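Local coordinates for protein glycoside hydrolase family 81 (Clostridium thermocellum, PDB 6FOP) that probably hydrolyses beta-1,3-glucans such as laminarin as a family 81 glucanase of the Clostridium thermocellum cellulosome, at residues S239-F245 with F296-Y302; W501-I505 with L519-Y524. All blocks are in the same frame, centred on the assembly; numbering follows the deposited sequence. Where two conformers were deposited one is given.

Interaction 1 of 2, residues S239-F245 with F296-Y302; sequences STLTTTF and FKTVYRY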
loop_
_atom_site.group_PDB
_atom_site.type_symbol
_atom_site.label_atom_id
_atom_site.label_comp_id
_atom_site.label_asym_id
_atom_site.label_seq_id
_atom_site.Cartn_x
_atom_site.Cartn_y
_atom_site.Cartn_z
ATOM N N SER A 239 3.947 20.307 -9.407
ATOM C CA SER A 239 4.275 19.448 -8.270
ATOM C C SER A 239 3.037 18.751 -7.700
ATOM O O SER A 239 2.852 18.678 -6.497
ATOM C CB SER A 239 5.054 20.219 -7.182
ATOM O OG SER A 239 5.782 19.330 -6.346
ATOM N N THR A 240 2.228 18.194 -8.596
ATOM C CA THR A 240 1.001 17.483 -8.210
ATOM C C THR A 240 0.994 16.073 -8.774
ATOM O O THR A 240 1.637 15.782 -9.779
ATOM C CB THR A 240 -0.274 18.178 -8.705
ATOM O OG1 THR A 240 -0.214 18.308 -10.135
ATOM C CG2 THR A 240 -0.435 19.515 -8.056
ATOM N N LEU A 241 0.234 15.216 -8.107
ATOM C CA LEU A 241 0.019 13.843 -8.541
ATOM C C LEU A 241 -1.488 13.615 -8.628
ATOM O O LEU A 241 -2.186 13.691 -7.620
ATOM C CB LEU A 241 0.702 12.896 -7.560
ATOM C CG LEU A 241 0.849 11.415 -7.876
ATOM C CD1 LEU A 241 -0.471 10.720 -7.677
ATOM C CD2 LEU A 241 1.385 11.184 -9.267
ATOM N N THR A 242 -1.968 13.392 -9.849
ATOM C CA THR A 242 -3.365 13.163 -10.137
ATOM C C THR A 242 -3.615 11.689 -10.388
ATOM O O THR A 242 -2.864 11.046 -11.122
ATOM C CB THR A 242 -3.764 13.961 -11.372
ATOM O OG1 THR A 242 -3.597 15.353 -11.101
ATOM C CG2 THR A 242 -5.230 13.704 -11.739
ATOM N N THR A 243 -4.650 11.159 -9.747
ATOM C CA THR A 243 -5.085 9.773 -9.987
ATOM C C THR A 243 -6.550 9.794 -10.425
ATOM O O THR A 243 -7.366 10.467 -9.785
ATOM C CB THR A 243 -4.981 8.908 -8.724
ATOM O OG1 THR A 243 -3.659 9.048 -8.170
ATOM C CG2 THR A 243 -5.234 7.434 -9.047
ATOM N N THR A 244 -6.842 9.098 -11.521
ATOM C CA THR A 244 -8.209 8.911 -12.010
ATOM C C THR A 244 -8.629 7.475 -11.710
ATOM O O THR A 244 -7.853 6.549 -11.917
ATOM C CB THR A 244 -8.287 9.279 -13.510
ATOM O OG1 THR A 244 -7.867 10.642 -13.652
ATOM C CG2 THR A 244 -9.700 9.190 -14.063
ATOM N N PHE A 245 -9.856 7.331 -11.198
ATOM C CA PHE A 245 -10.495 6.035 -10.892
ATOM C C PHE A 245 -11.683 5.889 -11.814
ATOM O O PHE A 245 -12.512 6.797 -11.859
ATOM C CB PHE A 245 -10.973 6.027 -9.449
ATOM C CG PHE A 245 -9.849 6.228 -8.462
ATOM C CD1 PHE A 245 -9.405 7.490 -8.152
ATOM C CD2 PHE A 245 -9.247 5.146 -7.860
ATOM C CE1 PHE A 245 -8.356 7.680 -7.251
ATOM C CE2 PHE A 245 -8.186 5.325 -6.972
ATOM C CZ PHE A 245 -7.746 6.595 -6.688
ATOM N N PHE A 296 -13.850 9.396 -10.945
ATOM C CA PHE A 296 -13.464 10.569 -10.175
ATOM C C PHE A 296 -11.951 10.656 -10.144
ATOM O O PHE A 296 -11.255 9.713 -10.502
ATOM C CB PHE A 296 -14.049 10.543 -8.751
ATOM C CG PHE A 296 -13.462 9.496 -7.850
ATOM C CD1 PHE A 296 -13.948 8.204 -7.845
ATOM C CD2 PHE A 296 -12.432 9.820 -6.951
ATOM C CE1 PHE A 296 -13.443 7.239 -7.009
ATOM C CE2 PHE A 296 -11.939 8.861 -6.096
ATOM C CZ PHE A 296 -12.422 7.560 -6.147
ATOM N N LYS A 297 -11.467 11.794 -9.665
ATOM C CA LYS A 297 -10.035 11.968 -9.472
ATOM C C LYS A 297 -9.697 12.442 -8.084
ATOM O O LYS A 297 -10.519 13.047 -7.400
ATOM C CB LYS A 297 -9.420 12.876 -10.522
ATOM C CG LYS A 297 -9.756 14.328 -10.456
ATOM C CD LYS A 297 -9.047 15.041 -11.611
ATOM C CE LYS A 297 -9.186 16.540 -11.525
ATOM N NZ LYS A 297 -8.501 17.185 -12.682
ATOM N N THR A 298 -8.452 12.159 -7.697
ATOM C CA THR A 298 -7.834 12.787 -6.529
ATOM C C THR A 298 -6.610 13.521 -7.053
ATOM O O THR A 298 -5.968 13.079 -8.035
ATOM C CB THR A 298 -7.406 11.755 -5.469
ATOM O OG1 THR A 298 -6.454 10.843 -6.035
ATOM C CG2 THR A 298 -8.587 11.000 -4.917
ATOM N N VAL A 299 -6.254 14.604 -6.364
ATOM C CA VAL A 299 -5.036 15.367 -6.705
ATOM C C VAL A 299 -4.333 15.682 -5.387
ATOM O O VAL A 299 -4.912 16.302 -4.499
ATOM C CB VAL A 299 -5.334 16.676 -7.474
ATOM C CG1 VAL A 299 -4.020 17.355 -7.850
ATOM C CG2 VAL A 299 -6.125 16.375 -8.754
ATOM N N TYR A 300 -3.090 15.218 -5.275
ATOM C CA TYR A 300 -2.265 15.491 -4.115
ATOM C C TYR A 300 -1.096 16.368 -4.503
ATOM O O TYR A 300 -0.573 16.263 -5.583
ATOM C CB TYR A 300 -1.740 14.175 -3.558
ATOM C CG TYR A 300 -2.805 13.146 -3.196
ATOM C CD1 TYR A 300 -3.910 13.474 -2.425
ATOM C CD2 TYR A 300 -2.645 11.816 -3.553
ATOM C CE1 TYR A 300 -4.874 12.509 -2.090
ATOM C CE2 TYR A 300 -3.581 10.854 -3.222
ATOM C CZ TYR A 300 -4.681 11.198 -2.473
ATOM O OH TYR A 300 -5.593 10.219 -2.164
ATOM N N ARG A 301 -0.621 17.162 -3.563
ATOM C CA ARG A 301 0.642 17.880 -3.737
ATOM C C ARG A 301 1.796 16.951 -3.337
ATOM O O ARG A 301 1.803 16.347 -2.264
ATOM C CB ARG A 301 0.648 19.153 -2.908
ATOM C CG ARG A 301 -0.321 20.189 -3.420
ATOM C CD ARG A 301 -0.030 21.586 -2.891
ATOM N NE ARG A 301 -1.172 22.481 -3.068
ATOM C CZ ARG A 301 -1.512 23.068 -4.214
ATOM N NH1 ARG A 301 -0.806 22.866 -5.327
ATOM N NH2 ARG A 301 -2.583 23.864 -4.252
ATOM N N TYR A 302 2.769 16.876 -4.235
ATOM C CA TYR A 302 4.021 16.183 -4.006
ATOM C C TYR A 302 5.014 17.214 -3.480
ATOM O O TYR A 302 5.089 18.321 -4.006
ATOM C CB TYR A 302 4.503 15.623 -5.328
ATOM C CG TYR A 302 5.906 15.046 -5.338
ATOM C CD1 TYR A 302 6.224 13.885 -4.633
ATOM C CD2 TYR A 302 6.893 15.632 -6.115
ATOM C CE1 TYR A 302 7.480 13.330 -4.681
ATOM C CE2 TYR A 302 8.164 15.083 -6.180
ATOM C CZ TYR A 302 8.455 13.931 -5.467
ATOM O OH TYR A 302 9.709 13.381 -5.537
HETATM O O HOH W 1 -3.659 11.338 -6.729
HETATM O O HOH W 2 -5.254 17.307 -12.173
#
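F296 opens an antiparallel ladder with F245: F245 N donates to F296 O (2.8 Å) and F296 N returns a bond to F245 O (3.1 Å). Their rings lie nearly parallel, at 12°, but slid so far apart that they barely overlap, with F245 CD1 3.5 Å from F296 CE2; F245 CB also makes a CH-pi contact over the F296 ring face. K297 sits in a non-hydrogen-bonded pair with T244, and its NZ reaches a water that also binds T242 OG1. T298 pairs with T243 through two 2.9 Å bonds, T243 N to T298 O and T298 N to T243 O. Beside them a water joins T243 OG1, T298 OG1 and L241 O, tying together polar groups on a buried face. V299, opposite T242, turns to the other face, where its CG2 lies 3.6 Å from T242 OG1. Y300 restores the hydrogen-bonded pattern with L241 (L241 N to Y300 O 2.8 Å, Y300 N to L241 O 2.9 Å), while its hydroxyl bonds to H266 O. R301, exposed on the outer strand, forms a non-hydrogen-bonded pair with the buried T240. Past the strand, Y302 N donates to S239 O (2.9 Å) and S239 OG to Y302 O (2.6 Å), prolonging the pairing beside the G1 bulge that S239 and T240 form opposite N235. Strand 240-251 is the middle of a three-stranded antiparallel sheet, between 223-235 and 295-301; T243 and Y300 pack on helix 514-534, and F245, F296 and T298 on the short helix 265-268.

Interaction 2 of 2, residues W501-I505 with L519-Y524; sequences WQAII and LGIYLY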
loop_
_atom_site.group_PDB
_atom_site.type_symbol
_atom_site.label_atom_id
_atom_site.label_comp_id
_atom_site.label_asym_id
_atom_site.label_seq_id
_atom_site.Cartn_x
_atom_site.Cartn_y
_atom_site.Cartn_z
ATOM N N TRP A 501 9.020 2.801 -2.482
ATOM C CA TRP A 501 8.501 3.782 -3.407
ATOM C C TRP A 501 9.459 4.928 -3.646
ATOM O O TRP A 501 9.688 5.328 -4.808
ATOM C CB TRP A 501 7.133 4.286 -2.969
ATOM C CG TRP A 501 6.111 3.232 -2.681
ATOM C CD1 TRP A 501 5.072 3.386 -1.838
ATOM C CD2 TRP A 501 6.028 1.863 -3.171
ATOM N NE1 TRP A 501 4.302 2.251 -1.809
ATOM C CE2 TRP A 501 4.866 1.292 -2.596
ATOM C CE3 TRP A 501 6.803 1.074 -4.023
ATOM C CZ2 TRP A 501 4.468 -0.022 -2.857
ATOM C CZ3 TRP A 501 6.398 -0.240 -4.286
ATOM C CH2 TRP A 501 5.238 -0.767 -3.711
ATOM N N GLN A 502 10.084 5.417 -2.576
ATOM C CA GLN A 502 11.120 6.465 -2.755
ATOM C C GLN A 502 12.286 5.968 -3.583
ATOM O O GLN A 502 12.837 6.703 -4.391
ATOM C CB GLN A 502 11.546 7.086 -1.423
ATOM C CG GLN A 502 12.357 6.184 -0.490
ATOM C CD GLN A 502 13.845 6.272 -0.690
ATOM O OE1 GLN A 502 14.379 7.299 -1.101
ATOM N NE2 GLN A 502 14.526 5.188 -0.343
ATOM N N ALA A 503 12.670 4.714 -3.373
ATOM C CA ALA A 503 13.745 4.149 -4.170
ATOM C C ALA A 503 13.388 4.115 -5.654
ATOM O O ALA A 503 14.253 4.338 -6.499
ATOM C CB ALA A 503 14.093 2.747 -3.686
ATOM N N ILE A 504 12.124 3.794 -5.977
ATOM C CA ILE A 504 11.655 3.813 -7.367
ATOM C C ILE A 504 11.730 5.223 -7.965
ATOM O O ILE A 504 12.158 5.407 -9.118
ATOM C CB ILE A 504 10.248 3.209 -7.464
ATOM C CG1 ILE A 504 10.309 1.704 -7.181
ATOM C CG2 ILE A 504 9.672 3.417 -8.849
ATOM C CD1 ILE A 504 8.965 1.024 -7.133
ATOM N N ILE A 505 11.358 6.230 -7.187
ATOM C CA ILE A 505 11.495 7.621 -7.651
ATOM C C ILE A 505 12.956 7.905 -8.019
ATOM O O ILE A 505 13.273 8.416 -9.109
ATOM C CB ILE A 505 11.034 8.650 -6.599
ATOM C CG1 ILE A 505 9.546 8.480 -6.263
ATOM C CG2 ILE A 505 11.322 10.078 -7.053
ATOM C CD1 ILE A 505 9.045 9.366 -5.145
ATOM N N LEU A 519 5.690 6.495 -11.672
ATOM C CA LEU A 519 5.163 5.364 -10.895
ATOM C C LEU A 519 5.544 5.538 -9.426
ATOM O O LEU A 519 4.703 5.409 -8.520
ATOM C CB LEU A 519 5.718 4.049 -11.439
ATOM C CG LEU A 519 5.544 2.786 -10.579
ATOM C CD1 LEU A 519 4.094 2.353 -10.492
ATOM C CD2 LEU A 519 6.431 1.661 -11.085
ATOM N N GLY A 520 6.820 5.793 -9.171
ATOM C CA GLY A 520 7.283 6.019 -7.805
ATOM C C GLY A 520 6.571 7.168 -7.122
ATOM O O GLY A 520 6.211 7.067 -5.939
ATOM N N ILE A 521 6.407 8.278 -7.837
ATOM C CA ILE A 521 5.740 9.449 -7.290
ATOM C C ILE A 521 4.299 9.114 -6.944
ATOM O O ILE A 521 3.794 9.501 -5.888
ATOM C CB ILE A 521 5.901 10.681 -8.194
ATOM C CG1 ILE A 521 7.382 11.071 -8.249
ATOM C CG2 ILE A 521 5.021 11.834 -7.722
ATOM C CD1 ILE A 521 7.712 12.149 -9.250
ATOM N N TYR A 522 3.631 8.399 -7.834
ATOM C CA TYR A 522 2.264 7.910 -7.583
ATOM C C TYR A 522 2.172 7.081 -6.301
ATOM O O TYR A 522 1.346 7.333 -5.393
ATOM C CB TYR A 522 1.774 7.122 -8.815
ATOM C CG TYR A 522 0.597 6.177 -8.572
ATOM C CD1 TYR A 522 -0.678 6.676 -8.330
ATOM C CD2 TYR A 522 0.772 4.805 -8.533
ATOM C CE1 TYR A 522 -1.756 5.830 -8.095
ATOM C CE2 TYR A 522 -0.304 3.962 -8.271
ATOM C CZ TYR A 522 -1.546 4.476 -8.063
ATOM O OH TYR A 522 -2.597 3.623 -7.804
ATOM N N LEU A 523 3.029 6.065 -6.216
ATOM C CA LEU A 523 3.012 5.181 -5.040
ATOM C C LEU A 523 3.343 5.905 -3.757
ATOM O O LEU A 523 2.661 5.753 -2.744
ATOM C CB LEU A 523 3.945 3.993 -5.261
ATOM C CG LEU A 523 3.599 3.084 -6.444
ATOM C CD1 LEU A 523 4.762 2.154 -6.777
ATOM C CD2 LEU A 523 2.342 2.264 -6.133
ATOM N N TYR A 524 4.445 6.643 -3.789
ATOM C CA TYR A 524 4.928 7.358 -2.624
ATOM C C TYR A 524 3.915 8.360 -2.107
ATOM O O TYR A 524 3.564 8.371 -0.918
ATOM C CB TYR A 524 6.239 8.075 -3.000
ATOM C CG TYR A 524 6.802 8.972 -1.919
ATOM C CD1 TYR A 524 7.600 8.474 -0.895
ATOM C CD2 TYR A 524 6.507 10.322 -1.907
ATOM C CE1 TYR A 524 8.089 9.320 0.099
ATOM C CE2 TYR A 524 7.016 11.165 -0.931
ATOM C CZ TYR A 524 7.799 10.661 0.073
ATOM O OH TYR A 524 8.281 11.508 1.032
#
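Two consecutive helices, 494-511 and 514-534, pack here as an antiparallel hairpin in the buried interior of the family 81 C-terminal domain. The segment axes come within 7.6 Å and run at 155° to one another, and no hydrogen bond crosses between them. Such closeness depends on G520: an ideal CB there would lie 2.6 Å from I505 N, a clash, whereas the bare CA lets I505 CG1 settle 3.4 Å from G520 C and I504 CG2 3.7 Å from G520 CA. I505 CD1 then continues between I521 CG1 (3.9 Å) and Y524 CB (3.8 Å). One turn earlier, W501 lays the face of its five-membered ring against L523, in a CH-pi contact with L523 CB 3.5 Å from the ring centroid; W501 CB also meets Y524 CB at 3.9 Å. The polar ends of both aromatics are satisfied elsewhere, W501 NE1 by E527 and Y524 OH by A584 O. Helices 416-433 and 440-455 cover W501 from outside the pair. Close antiparallel neighbours of this kind, joined by a short turn, are consistent with the (alpha/alpha)6 barrel of the six-hairpin glycosidases, the clan of this domain, which is built from such helical hairpins.

Interaction 1 precedes interaction 2 in the chain, yet the two touch, their centres 14 Å apart. Helix 514-534 is the shared element: one side of it holds the hairpin partner 494-511, and residues projecting elsewhere meet the sheet. Y522, which makes no contact with 501-505, brings its CE1 to 3.7 Å from T243 OG1 and its CA to 3.8 Å from L241 CD2. Y302 reaches both helices, with CD1 3.9 Å from I521 CG2 and OH, hydrogen-bonded to P671 O, 4.0 Å from I505 CG2. Buried packing contacts therefore join the three-stranded sheet to the helical domain. A bound calcium ion lies about 12 Å from the F245 side chain, and one about 8 Å from that of L523; Y522 also meets the ring of F470, a calcium-site residue.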